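PDB 3LE2: serpin-ZX, which inhibits proteases such as metacaspase-9 and RD21A by offering its reactive center loop for cleavage and trapping the enzyme in a stable covalent complex. Local coordinates for residues F35-I40 and G380-I385; F236-Y241 and F370-T375; S39-L44 and L60-F65; S95-A100 and A170-F175; F286-S291 and I327-C332. One frame throughout, in Å; residues are numbered along the deposited sequence. Where two conformers were deposited one is given.

Contact 1: F35-I40 and G380-I385; sequences FSPASI and GVVLFI
S36 and L383 make the side-chain hydrogen bond of this contact: S36 OG donates to L383 O at 2.8 Å, in the carbonyl plane. It also accepts the N-H of S39 (OG to N 3.2 Å, 162° at the hydrogen), as N-cap of helix 37-49. Next to it F35 and I385 make an antiparallel hydrogen-bonded pair, F35 N to I385 O 3.1 Å and I385 N to F35 O 3.0 Å. Their side chains lie side by side, with F35 CE1 4.0 Å from I385 CB. The P37 ring crosses I385 at a slant, CG 3.6 Å from CD1, and A38 CB rests 3.6 Å from V382 O. F384 CB points away from 35-40, yet the ring edge stays by F35 O (F384 CD1 3.7 Å); F175 packs on that ring.

In the second shell, S36 N bonds NE2 of H329, while V374 is matched by two residues, L383 and F384, a classic beta bulge. A20 and M17 of helix 5-25 touch F35 and I385. This is the shutter region of the serpin fold, beneath the main sheet. One buried hydroxyl thus serves as donor and acceptor at once, which fixes its rotation and couples the helix start to the bulged strand.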
# COMPACT_ATOMS: atom_id res chain seq x y z
N PHE A 35 -1.77 -2.50 3.16
CA PHE A 35 -2.50 -2.40 1.89
C PHE A 35 -1.83 -1.40 0.96
O PHE A 35 -1.06 -0.57 1.41
CB PHE A 35 -3.96 -2.00 2.13
CG PHE A 35 -4.15 -0.54 2.45
CD1 PHE A 35 -3.95 -0.07 3.74
CD2 PHE A 35 -4.52 0.35 1.46
CE1 PHE A 35 -4.12 1.29 4.05
CE2 PHE A 35 -4.70 1.71 1.75
CZ PHE A 35 -4.49 2.18 3.04
N SER A 36 -2.13 -1.47 -0.33
CA SER A 36 -1.52 -0.57 -1.29
C SER A 36 -2.49 0.50 -1.80
O SER A 36 -3.39 0.21 -2.59
CB SER A 36 -0.95 -1.36 -2.47
OG SER A 36 -0.53 -0.49 -3.50
N PRO A 37 -2.32 1.75 -1.33
CA PRO A 37 -3.16 2.88 -1.75
C PRO A 37 -3.04 3.13 -3.25
O PRO A 37 -4.02 3.46 -3.90
CB PRO A 37 -2.56 4.07 -0.97
CG PRO A 37 -1.74 3.47 0.12
CD PRO A 37 -1.27 2.14 -0.37
N ALA A 38 -1.83 2.99 -3.79
CA ALA A 38 -1.61 3.10 -5.22
C ALA A 38 -2.49 2.14 -6.00
O ALA A 38 -3.14 2.54 -6.96
CB ALA A 38 -0.15 2.85 -5.54
N SER A 39 -2.52 0.88 -5.58
CA SER A 39 -3.35 -0.13 -6.23
C SER A 39 -4.84 0.18 -6.09
O SER A 39 -5.63 -0.06 -7.01
CB SER A 39 -3.09 -1.52 -5.65
OG SER A 39 -1.70 -1.77 -5.59
N ILE A 40 -5.23 0.66 -4.92
CA ILE A 40 -6.63 1.01 -4.73
C ILE A 40 -6.99 2.11 -5.71
O ILE A 40 -8.04 2.07 -6.35
CB ILE A 40 -6.90 1.53 -3.30
CG1 ILE A 40 -6.56 0.46 -2.26
CG2 ILE A 40 -8.36 1.96 -3.17
CD1 ILE A 40 -7.49 -0.70 -2.30
N GLY A 380 7.56 10.19 -5.01
CA GLY A 380 6.79 10.34 -3.79
C GLY A 380 5.55 9.44 -3.71
O GLY A 380 4.78 9.54 -2.77
N VAL A 381 5.35 8.56 -4.70
CA VAL A 381 4.21 7.65 -4.68
C VAL A 381 4.32 6.62 -3.52
O VAL A 381 5.39 6.07 -3.26
CB VAL A 381 4.05 6.93 -6.05
CG1 VAL A 381 3.12 5.70 -5.95
CG2 VAL A 381 3.54 7.92 -7.11
N VAL A 382 3.21 6.37 -2.83
CA VAL A 382 3.19 5.42 -1.71
C VAL A 382 2.71 4.03 -2.15
O VAL A 382 1.58 3.89 -2.60
CB VAL A 382 2.27 5.95 -0.59
CG1 VAL A 382 2.07 4.91 0.53
CG2 VAL A 382 2.81 7.29 -0.05
N LEU A 383 3.56 3.01 -2.02
CA LEU A 383 3.16 1.62 -2.34
C LEU A 383 2.32 0.96 -1.27
O LEU A 383 1.38 0.24 -1.58
CB LEU A 383 4.37 0.72 -2.59
CG LEU A 383 5.07 0.89 -3.93
CD1 LEU A 383 5.84 2.22 -3.94
CD2 LEU A 383 6.00 -0.28 -4.17
N PHE A 384 2.69 1.17 -0.00
CA PHE A 384 2.03 0.48 1.11
C PHE A 384 1.88 1.40 2.30
O PHE A 384 2.78 2.19 2.59
CB PHE A 384 2.85 -0.73 1.58
CG PHE A 384 2.95 -1.85 0.58
CD1 PHE A 384 1.85 -2.64 0.28
CD2 PHE A 384 4.17 -2.15 -0.02
CE1 PHE A 384 1.95 -3.69 -0.63
CE2 PHE A 384 4.28 -3.19 -0.93
CZ PHE A 384 3.16 -3.96 -1.24
N ILE A 385 0.75 1.28 2.99
CA ILE A 385 0.58 1.82 4.33
C ILE A 385 0.13 0.67 5.23
O ILE A 385 -0.65 -0.19 4.81
CB ILE A 385 -0.49 2.93 4.37
CG1 ILE A 385 -0.15 4.05 3.39
CG2 ILE A 385 -0.67 3.48 5.80
CD1 ILE A 385 -1.22 5.11 3.27

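Contact 2: F236-Y241 and F370-T375. With ACT (acetate ion), chain C.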
# COMPACT_ATOMS: atom_id res chain seq x y z
N PHE A 236 13.24 2.95 -3.30
CA PHE A 236 12.21 2.59 -2.34
C PHE A 236 12.77 2.67 -0.94
O PHE A 236 13.95 2.40 -0.72
CB PHE A 236 11.72 1.16 -2.59
CG PHE A 236 11.08 0.96 -3.94
CD1 PHE A 236 11.81 0.43 -4.99
CD2 PHE A 236 9.75 1.30 -4.14
CE1 PHE A 236 11.22 0.24 -6.23
CE2 PHE A 236 9.15 1.10 -5.38
CZ PHE A 236 9.89 0.57 -6.42
N SER A 237 11.93 3.06 0.01
CA SER A 237 12.28 2.99 1.43
C SER A 237 11.05 2.58 2.24
O SER A 237 9.91 2.71 1.79
CB SER A 237 12.80 4.34 1.93
OG SER A 237 13.85 4.81 1.11
N MET A 238 11.30 2.10 3.45
CA MET A 238 10.22 1.83 4.39
C MET A 238 10.39 2.78 5.55
O MET A 238 11.50 2.99 6.05
CB MET A 238 10.21 0.36 4.87
CG MET A 238 9.17 0.07 5.97
SD MET A 238 9.13 -1.65 6.53
CE MET A 238 8.20 -2.41 5.19
N TYR A 239 9.29 3.39 5.95
CA TYR A 239 9.32 4.33 7.05
C TYR A 239 8.52 3.78 8.21
O TYR A 239 7.44 3.17 8.02
CB TYR A 239 8.79 5.69 6.59
CG TYR A 239 9.69 6.33 5.55
CD1 TYR A 239 10.87 6.96 5.91
CD2 TYR A 239 9.37 6.25 4.21
CE1 TYR A 239 11.71 7.51 4.96
CE2 TYR A 239 10.19 6.80 3.25
CZ TYR A 239 11.36 7.43 3.62
OH TYR A 239 12.15 7.97 2.64
N PHE A 240 9.06 3.98 9.41
CA PHE A 240 8.44 3.55 10.66
C PHE A 240 8.09 4.78 11.46
O PHE A 240 8.95 5.61 11.72
CB PHE A 240 9.40 2.69 11.47
CG PHE A 240 9.85 1.43 10.77
CD1 PHE A 240 9.42 0.19 11.20
CD2 PHE A 240 10.71 1.50 9.68
CE1 PHE A 240 9.83 -0.96 10.56
CE2 PHE A 240 11.12 0.35 9.04
CZ PHE A 240 10.68 -0.88 9.48
N TYR A 241 6.81 4.90 11.84
CA TYR A 241 6.34 6.01 12.63
C TYR A 241 5.97 5.51 14.01
O TYR A 241 4.95 4.85 14.19
CB TYR A 241 5.15 6.71 11.96
CG TYR A 241 5.44 7.09 10.53
CD1 TYR A 241 5.71 8.42 10.17
CD2 TYR A 241 5.45 6.12 9.53
CE1 TYR A 241 5.98 8.77 8.84
CE2 TYR A 241 5.72 6.45 8.21
CZ TYR A 241 5.98 7.76 7.86
OH TYR A 241 6.25 8.04 6.54
N PHE A 370 3.49 0.69 15.79
CA PHE A 370 3.97 1.77 14.96
C PHE A 370 3.29 1.70 13.60
O PHE A 370 2.74 0.66 13.24
CB PHE A 370 5.49 1.69 14.80
CG PHE A 370 6.02 0.33 14.40
CD1 PHE A 370 6.35 -0.62 15.37
CD2 PHE A 370 6.26 0.01 13.07
CE1 PHE A 370 6.86 -1.88 15.01
CE2 PHE A 370 6.77 -1.24 12.71
CZ PHE A 370 7.08 -2.19 13.68
N LEU A 371 3.31 2.81 12.87
CA LEU A 371 2.82 2.82 11.50
C LEU A 371 3.94 2.50 10.56
O LEU A 371 5.11 2.63 10.89
CB LEU A 371 2.25 4.19 11.12
CG LEU A 371 0.88 4.54 11.70
CD1 LEU A 371 0.52 5.96 11.31
CD2 LEU A 371 -0.17 3.54 11.20
N LEU A 372 3.56 2.05 9.36
CA LEU A 372 4.49 1.68 8.31
C LEU A 372 4.07 2.36 7.02
O LEU A 372 2.88 2.43 6.70
CB LEU A 372 4.44 0.17 8.05
CG LEU A 372 5.04 -0.80 9.05
CD1 LEU A 372 4.88 -2.22 8.52
CD2 LEU A 372 6.49 -0.46 9.29
N VAL A 373 5.06 2.84 6.27
CA VAL A 373 4.81 3.40 4.94
C VAL A 373 5.96 3.01 3.99
O VAL A 373 7.13 3.15 4.32
CB VAL A 373 4.65 4.95 4.99
CG1 VAL A 373 4.50 5.52 3.58
CG2 VAL A 373 3.46 5.35 5.85
N VAL A 374 5.61 2.49 2.82
CA VAL A 374 6.61 2.17 1.81
C VAL A 374 6.38 3.09 0.64
O VAL A 374 5.29 3.14 0.09
CB VAL A 374 6.54 0.69 1.33
CG1 VAL A 374 7.45 0.49 0.11
CG2 VAL A 374 6.92 -0.28 2.46
N THR A 375 7.41 3.85 0.28
CA THR A 375 7.27 4.84 -0.77
C THR A 375 8.39 4.75 -1.77
O THR A 375 9.49 4.28 -1.47
CB THR A 375 7.36 6.26 -0.22
OG1 THR A 375 8.70 6.50 0.20
CG2 THR A 375 6.44 6.44 0.97
C ACT C . 15.38 7.94 3.67
O ACT C . 15.36 6.71 3.37
OXT ACT C . 14.82 8.27 4.74
CH3 ACT C . 16.05 8.96 2.80
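The F240 ring meets F370 at its edge, where F240 CD1 comes 3.4 Å from F370 CE2; these side chains lie side by side, pointing the same way, their ring planes oblique at 42°. Over one face of F240 stands CD2 of L372, 3.9 Å from the ring centroid, although L372 was modelled in two conformers and this CH-pi contact holds for one of them. These residues belong to neighbouring antiparallel strands of serpin sheet B. Y239 has T375 OG1 in plane at one edge, 3.4 Å from CE2, and OXT of an acetate, probably from the crystallisation liquor, at the CE1 edge. Y241 receives L371 O at its edge in plane, and its CE2 presses within 3.4 Å of V373 CG2.

Six backbone bonds join the pairs S237-T375, Y239-V373 and Y241-L371, the shortest being Y239 N to V373 O at 2.7 Å. In the last pair Y241 N stands 37° out of the plane of the L371 carbonyl. Side chains alternate: M238, F240, L372 and V374 share one face, while S237, Y239, Y241, L371, V373 and T375 share the other, where helix 249-258 covers L371 and Y241. N377 bonds both S237 OG and Y239 OH. On the M238 face the methionine chain runs extended until it bends at its last torsion (chi3 -78°), which sets CE 3.7 Å from V374 CG2.

Contact 3: S39-L44 and L60-F65; sequences SINVVL and LSFLKF
L63 overlaps the side chain of N41, and the two slide past each other in opposite directions: methyl CD2 of the leucine lies 3.4 Å from N41 OD1 and 3.5 Å from N41 CG. This is a small helix-helix contact in the helical part of the serpin fold, joining helix 37-49 to the last turn of helix 54-63, the next helix along the chain. The second methyl of L63 works one turn further on, its CD1 meeting L44 CB at 3.8 Å. The forked end of L63 therefore reaches both N41 and L44, which are spaced i and i+3 along their helix.

F62 adds a smaller share. Its CG is anti to the backbone N (chi1 -179°), and CE2 of the ring comes to L44 CD1, the two side chains crossing at a slant. N41 OD1 lies near the plane of this ring, at its edge. The two segments share no hydrogen bond and pack through carbon atoms and the N41 amide. Beyond them, L71 of helix 68-83 touches L63, and Q12 of helix 5-25 touches N41. The tightest carbon pair between L44 and F62 is CD1 to CE2, at 3.7 Å.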
# COMPACT_ATOMS: atom_id res chain seq x y z
N SER A 39 -2.52 0.88 -5.58
CA SER A 39 -3.35 -0.13 -6.23
C SER A 39 -4.84 0.18 -6.09
O SER A 39 -5.63 -0.06 -7.01
CB SER A 39 -3.09 -1.52 -5.65
OG SER A 39 -1.70 -1.77 -5.59
N ILE A 40 -5.23 0.66 -4.92
CA ILE A 40 -6.63 1.01 -4.73
C ILE A 40 -6.99 2.11 -5.71
O ILE A 40 -8.04 2.07 -6.35
CB ILE A 40 -6.90 1.53 -3.30
CG1 ILE A 40 -6.56 0.46 -2.26
CG2 ILE A 40 -8.36 1.96 -3.17
CD1 ILE A 40 -7.49 -0.70 -2.30
N ASN A 41 -6.11 3.11 -5.80
CA ASN A 41 -6.36 4.28 -6.65
C ASN A 41 -6.32 3.93 -8.13
O ASN A 41 -6.99 4.58 -8.93
CB ASN A 41 -5.39 5.42 -6.31
CG ASN A 41 -5.70 6.06 -4.96
OD1 ASN A 41 -6.73 5.77 -4.35
ND2 ASN A 41 -4.82 6.93 -4.49
N VAL A 42 -5.55 2.90 -8.47
CA VAL A 42 -5.57 2.32 -9.82
C VAL A 42 -6.95 1.73 -10.17
O VAL A 42 -7.44 1.92 -11.28
CB VAL A 42 -4.51 1.22 -9.99
CG1 VAL A 42 -4.85 0.34 -11.18
CG2 VAL A 42 -3.12 1.83 -10.13
N VAL A 43 -7.56 1.04 -9.22
CA VAL A 43 -8.92 0.54 -9.43
C VAL A 43 -9.94 1.67 -9.59
O VAL A 43 -10.77 1.65 -10.51
CB VAL A 43 -9.38 -0.39 -8.28
CG1 VAL A 43 -10.80 -0.85 -8.52
CG2 VAL A 43 -8.45 -1.58 -8.17
N LEU A 44 -9.88 2.66 -8.69
CA LEU A 44 -10.79 3.80 -8.74
C LEU A 44 -10.64 4.59 -10.05
O LEU A 44 -11.63 5.07 -10.59
CB LEU A 44 -10.61 4.70 -7.52
CG LEU A 44 -10.98 4.05 -6.18
CD1 LEU A 44 -10.59 4.93 -5.00
CD2 LEU A 44 -12.48 3.71 -6.12
N LEU A 60 -13.25 11.60 -9.40
CA LEU A 60 -12.24 12.56 -9.82
C LEU A 60 -11.75 13.41 -8.65
O LEU A 60 -10.55 13.65 -8.51
CB LEU A 60 -12.77 13.47 -10.93
CG LEU A 60 -12.81 12.87 -12.34
CD1 LEU A 60 -13.36 13.88 -13.33
CD2 LEU A 60 -11.42 12.43 -12.73
N SER A 61 -12.69 13.87 -7.82
CA SER A 61 -12.34 14.72 -6.69
C SER A 61 -11.68 13.92 -5.58
O SER A 61 -10.84 14.44 -4.85
CB SER A 61 -13.58 15.46 -6.16
OG SER A 61 -14.11 16.31 -7.16
N PHE A 62 -12.04 12.64 -5.47
CA PHE A 62 -11.44 11.79 -4.46
C PHE A 62 -9.97 11.54 -4.78
O PHE A 62 -9.14 11.40 -3.89
CB PHE A 62 -12.19 10.46 -4.36
CG PHE A 62 -11.65 9.53 -3.31
CD1 PHE A 62 -12.13 9.58 -2.01
CD2 PHE A 62 -10.66 8.61 -3.62
CE1 PHE A 62 -11.64 8.72 -1.03
CE2 PHE A 62 -10.16 7.74 -2.65
CZ PHE A 62 -10.65 7.80 -1.35
N LEU A 63 -9.67 11.49 -6.07
CA LEU A 63 -8.36 11.08 -6.54
C LEU A 63 -7.45 12.25 -6.85
O LEU A 63 -6.27 12.04 -7.16
CB LEU A 63 -8.52 10.18 -7.77
CG LEU A 63 -9.08 8.78 -7.49
CD1 LEU A 63 -9.33 8.03 -8.81
CD2 LEU A 63 -8.13 8.01 -6.56
N LYS A 64 -8.00 13.46 -6.80
CA LYS A 64 -7.25 14.73 -6.91
C LYS A 64 -6.72 15.01 -8.31
O LYS A 64 -5.62 15.55 -8.47
CB LYS A 64 -6.09 14.79 -5.90
CG LYS A 64 -6.47 14.38 -4.47
CD LYS A 64 -7.60 15.23 -3.90
CE LYS A 64 -8.01 14.72 -2.52
NZ LYS A 64 -9.21 15.39 -1.96
N PHE A 65 -7.49 14.63 -9.31
CA PHE A 65 -7.15 14.92 -10.70
C PHE A 65 -8.41 15.42 -11.35
O PHE A 65 -9.51 15.04 -10.94
CB PHE A 65 -6.65 13.66 -11.42
CG PHE A 65 -5.24 13.26 -11.06
CD1 PHE A 65 -4.16 13.72 -11.81
CD2 PHE A 65 -4.99 12.43 -9.99
CE1 PHE A 65 -2.85 13.35 -11.49
CE2 PHE A 65 -3.69 12.06 -9.67
CZ PHE A 65 -2.62 12.52 -10.42

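Contact 4: S95-A100 and A170-F175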
# COMPACT_ATOMS: atom_id res chain seq x y z
N SER A 95 5.23 -7.58 -8.03
CA SER A 95 4.35 -8.30 -8.92
C SER A 95 2.92 -7.79 -8.69
O SER A 95 2.48 -7.65 -7.55
CB SER A 95 4.45 -9.80 -8.66
OG SER A 95 3.66 -10.50 -9.60
N VAL A 96 2.22 -7.51 -9.78
CA VAL A 96 0.91 -6.89 -9.73
C VAL A 96 -0.16 -7.78 -10.34
O VAL A 96 0.06 -8.42 -11.37
CB VAL A 96 0.91 -5.57 -10.51
CG1 VAL A 96 -0.52 -5.06 -10.68
CG2 VAL A 96 1.81 -4.54 -9.84
N ALA A 97 -1.32 -7.83 -9.70
CA ALA A 97 -2.48 -8.51 -10.26
C ALA A 97 -3.62 -7.51 -10.33
O ALA A 97 -3.99 -6.91 -9.32
CB ALA A 97 -2.87 -9.71 -9.42
N ASN A 98 -4.17 -7.33 -11.51
CA ASN A 98 -5.17 -6.31 -11.72
C ASN A 98 -6.24 -6.70 -12.74
O ASN A 98 -5.95 -6.88 -13.93
CB ASN A 98 -4.46 -5.02 -12.12
CG ASN A 98 -5.36 -3.83 -12.05
OD1 ASN A 98 -6.18 -3.72 -11.14
ND2 ASN A 98 -5.24 -2.95 -13.02
N GLY A 99 -7.47 -6.86 -12.27
CA GLY A 99 -8.51 -7.38 -13.15
C GLY A 99 -9.93 -7.02 -12.76
O GLY A 99 -10.21 -6.68 -11.60
N ALA A 100 -10.82 -7.09 -13.74
CA ALA A 100 -12.24 -6.87 -13.52
C ALA A 100 -13.06 -8.03 -14.08
O ALA A 100 -12.79 -8.53 -15.17
CB ALA A 100 -12.67 -5.56 -14.15
N ALA A 170 -10.42 -7.27 -8.72
CA ALA A 170 -9.51 -8.01 -7.88
C ALA A 170 -8.13 -7.45 -8.13
O ALA A 170 -7.68 -7.37 -9.27
CB ALA A 170 -9.56 -9.51 -8.19
N ASN A 171 -7.48 -7.05 -7.05
CA ASN A 171 -6.20 -6.38 -7.16
C ASN A 171 -5.24 -6.87 -6.08
O ASN A 171 -5.62 -7.07 -4.93
CB ASN A 171 -6.39 -4.86 -7.09
CG ASN A 171 -5.09 -4.11 -7.26
OD1 ASN A 171 -4.18 -4.24 -6.44
ND2 ASN A 171 -4.99 -3.32 -8.33
N ALA A 172 -3.98 -7.07 -6.46
CA ALA A 172 -2.98 -7.52 -5.50
C ALA A 172 -1.64 -6.89 -5.82
O ALA A 172 -1.32 -6.63 -6.98
CB ALA A 172 -2.88 -9.05 -5.52
N LEU A 173 -0.86 -6.61 -4.79
CA LEU A 173 0.49 -6.11 -5.00
C LEU A 173 1.43 -6.88 -4.10
O LEU A 173 1.29 -6.87 -2.87
CB LEU A 173 0.58 -4.59 -4.71
CG LEU A 173 1.95 -3.93 -4.97
CD1 LEU A 173 2.34 -4.01 -6.44
CD2 LEU A 173 2.03 -2.47 -4.49
N TYR A 174 2.38 -7.58 -4.72
CA TYR A 174 3.46 -8.23 -3.98
C TYR A 174 4.74 -7.40 -4.11
O TYR A 174 5.08 -6.92 -5.18
CB TYR A 174 3.69 -9.67 -4.47
CG TYR A 174 4.88 -10.37 -3.84
CD1 TYR A 174 4.73 -11.11 -2.67
CD2 TYR A 174 6.15 -10.30 -4.41
CE1 TYR A 174 5.81 -11.78 -2.08
CE2 TYR A 174 7.25 -10.96 -3.83
CZ TYR A 174 7.06 -11.69 -2.66
OH TYR A 174 8.11 -12.35 -2.05
N PHE A 175 5.44 -7.24 -2.99
CA PHE A 175 6.70 -6.53 -2.97
C PHE A 175 7.64 -7.27 -2.05
O PHE A 175 7.25 -7.71 -0.97
CB PHE A 175 6.48 -5.09 -2.48
CG PHE A 175 7.76 -4.31 -2.18
CD1 PHE A 175 8.27 -3.41 -3.09
CD2 PHE A 175 8.38 -4.41 -0.94
CE1 PHE A 175 9.41 -2.67 -2.80
CE2 PHE A 175 9.51 -3.65 -0.65
CZ PHE A 175 10.03 -2.79 -1.58
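N171 and N98 face each other across two antiparallel strands, and ND2 of N171 donates to N98 OD1 at 3.1 Å. The bond is bent (138° at the hydrogen), with the donor standing 56° above the plane of the N98 amide and the two amide planes 66° apart. N171 OD1 has a weak bond to ND1 of H329, so both ends of this buried amide have partners.

The backbone is satisfied in pairs. S95 exchanges bonds with Y174 (S95 N to Y174 O 2.9 Å, Y174 N to S95 O 2.8 Å), A97 with A172, and G99 with A170. Between these pairs N171 turns its own N-H and C=O outward to F328 and K330, while N98 turns to A123 on the far side. Carbon contacts fill in around the bonds: V96 CG2 is packed tightly on L173 CD1 at 3.5 Å, and the methyl CB atoms of A97 and A172 meet at 4.0 Å on the face covered by helix 129-147. On the opposite face S39 touches N171 and L173. This is serpin sheet A in its native state: strand 167-176 still pairs with strand 326-335, the junction that in inhibitory serpins opens to admit the cleaved reactive center loop.

Contact 5: F286-S291 and I327-C332; sequences FGFDAS and IFHKAC
Backbone hydrogen bonds carry most of the joint between F286-D289 and I327-A331, antiparallel strands of serpin sheet A. F286 and A331 exchange two, as do F288 and H329 (F288 N to H329 O 2.9 Å). Where the first strand ends, A290 N continues the pattern to I327 O at 2.7 Å.

The side-chain hydrogen bonds gather on D289. Its OD1 accepts three N-H or O-H groups: I327 N at 2.9 Å across the contact, and S291 N at 3.0 Å and S291 OG at 3.1 Å in a cap on the turn into helix 291-296. All three lie well out of the carboxylate plane, I327 N on one side (46° out) and both S291 donors on the opposite side. The other oxygen, OD2, bonds ND2 of N326.

Van der Waals contacts are fewer. F288 CE1 meets the edge of the H329 imidazole, 3.8 Å from CD2, while A290 CB packs on I327 CB. The K330 chain bends at chi2 (91°), and CD passes 3.7 Å from F286 O, beside G287, where the absence of a side chain leaves it room.

Since H329 NE2 accepts from S36 N, the proton probably sits on ND1, consistent with a neutral ring; the three donors on D289 OD1 would favour the ionised carboxylate.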
# COMPACT_ATOMS: atom_id res chain seq x y z
N PHE A 286 -2.52 -9.29 4.14
CA PHE A 286 -3.75 -8.66 4.57
C PHE A 286 -4.63 -8.41 3.35
O PHE A 286 -4.14 -8.00 2.30
CB PHE A 286 -3.48 -7.35 5.32
CG PHE A 286 -4.72 -6.66 5.80
CD1 PHE A 286 -5.25 -6.96 7.04
CD2 PHE A 286 -5.38 -5.74 4.99
CE1 PHE A 286 -6.41 -6.35 7.47
CE2 PHE A 286 -6.54 -5.13 5.41
CZ PHE A 286 -7.06 -5.42 6.65
N GLY A 287 -5.91 -8.70 3.49
CA GLY A 287 -6.82 -8.56 2.38
C GLY A 287 -8.14 -8.01 2.85
O GLY A 287 -8.57 -8.23 4.00
N PHE A 288 -8.80 -7.28 1.97
CA PHE A 288 -10.10 -6.74 2.32
C PHE A 288 -10.84 -6.33 1.08
O PHE A 288 -10.25 -6.19 -0.00
CB PHE A 288 -9.95 -5.58 3.32
CG PHE A 288 -9.40 -4.30 2.74
CD1 PHE A 288 -8.06 -4.19 2.39
CD2 PHE A 288 -10.22 -3.19 2.56
CE1 PHE A 288 -7.54 -2.99 1.86
CE2 PHE A 288 -9.72 -2.00 2.04
CZ PHE A 288 -8.38 -1.90 1.68
N ASP A 289 -12.15 -6.19 1.23
CA ASP A 289 -13.00 -5.61 0.20
C ASP A 289 -13.09 -4.11 0.49
O ASP A 289 -13.67 -3.70 1.49
CB ASP A 289 -14.38 -6.26 0.26
CG ASP A 289 -15.34 -5.69 -0.78
OD1 ASP A 289 -15.01 -4.68 -1.43
OD2 ASP A 289 -16.44 -6.27 -0.93
N ALA A 290 -12.50 -3.30 -0.38
CA ALA A 290 -12.40 -1.85 -0.11
C ALA A 290 -13.74 -1.13 -0.14
O ALA A 290 -13.84 0.02 0.28
CB ALA A 290 -11.44 -1.19 -1.10
N SER A 291 -14.78 -1.80 -0.64
CA SER A 291 -16.02 -1.12 -1.00
C SER A 291 -16.63 -0.37 0.19
O SER A 291 -17.02 0.80 0.07
CB SER A 291 -17.01 -2.08 -1.66
OG SER A 291 -17.51 -3.01 -0.73
N ILE A 327 -14.55 -4.51 -4.33
CA ILE A 327 -13.18 -4.25 -4.74
C ILE A 327 -12.28 -5.04 -3.81
O ILE A 327 -11.98 -4.62 -2.68
CB ILE A 327 -12.82 -2.76 -4.70
CG1 ILE A 327 -13.75 -1.97 -5.64
CG2 ILE A 327 -11.35 -2.54 -5.07
CD1 ILE A 327 -13.65 -0.44 -5.45
N PHE A 328 -11.86 -6.21 -4.29
CA PHE A 328 -11.03 -7.14 -3.53
C PHE A 328 -9.55 -6.80 -3.64
O PHE A 328 -9.00 -6.74 -4.75
CB PHE A 328 -11.28 -8.57 -3.99
CG PHE A 328 -12.69 -9.06 -3.71
CD1 PHE A 328 -13.59 -9.25 -4.76
CD2 PHE A 328 -13.10 -9.33 -2.41
CE1 PHE A 328 -14.90 -9.72 -4.51
CE2 PHE A 328 -14.40 -9.78 -2.15
CZ PHE A 328 -15.30 -9.98 -3.20
N HIS A 329 -8.90 -6.56 -2.50
CA HIS A 329 -7.49 -6.19 -2.49
C HIS A 329 -6.67 -7.06 -1.54
O HIS A 329 -7.10 -7.37 -0.43
CB HIS A 329 -7.30 -4.71 -2.12
CG HIS A 329 -5.87 -4.28 -2.03
ND1 HIS A 329 -5.05 -4.17 -3.14
CD2 HIS A 329 -5.10 -3.91 -0.97
CE1 HIS A 329 -3.85 -3.78 -2.77
NE2 HIS A 329 -3.85 -3.61 -1.46
N LYS A 330 -5.49 -7.44 -2.00
CA LYS A 330 -4.58 -8.20 -1.17
C LYS A 330 -3.16 -7.67 -1.29
O LYS A 330 -2.69 -7.32 -2.38
CB LYS A 330 -4.62 -9.68 -1.57
CG LYS A 330 -3.72 -10.60 -0.72
CD LYS A 330 -4.44 -11.18 0.49
CE LYS A 330 -4.08 -12.64 0.69
NZ LYS A 330 -5.05 -13.36 1.55
N ALA A 331 -2.48 -7.65 -0.14
CA ALA A 331 -1.13 -7.18 -0.03
C ALA A 331 -0.41 -8.03 1.01
O ALA A 331 -1.05 -8.63 1.87
CB ALA A 331 -1.14 -5.72 0.40
N CYS A 332 0.91 -8.08 0.94
CA CYS A 332 1.68 -8.73 2.00
C CYS A 332 2.97 -7.95 2.25
O CYS A 332 3.44 -7.21 1.38
CB CYS A 332 2.00 -10.17 1.64
SG CYS A 332 3.13 -10.27 0.26

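From the N terminus, contacts 1 and 3 set out from the same stretch, the start of helix 37-49. Contact 3 closes first, a short loop back from helix 54-63. Contact 4 follows in series, pairing strands 93-103 and 167-176. Contact 2 then opens at strand 236-243, and contact 5 closes inside it before strand 370-376 returns. Contact 1 shuts last, at strand 382-388, enclosing contacts 2, 4 and 5; none of the loops cross. Contacts 4 and 5 are adjacent in sheet A through N171, while contact 2 adjoins contact 1 in sheet B through V374. The beginning of helix 37-49 joins both sheets, with S36, S39, N171 and H329 meeting there.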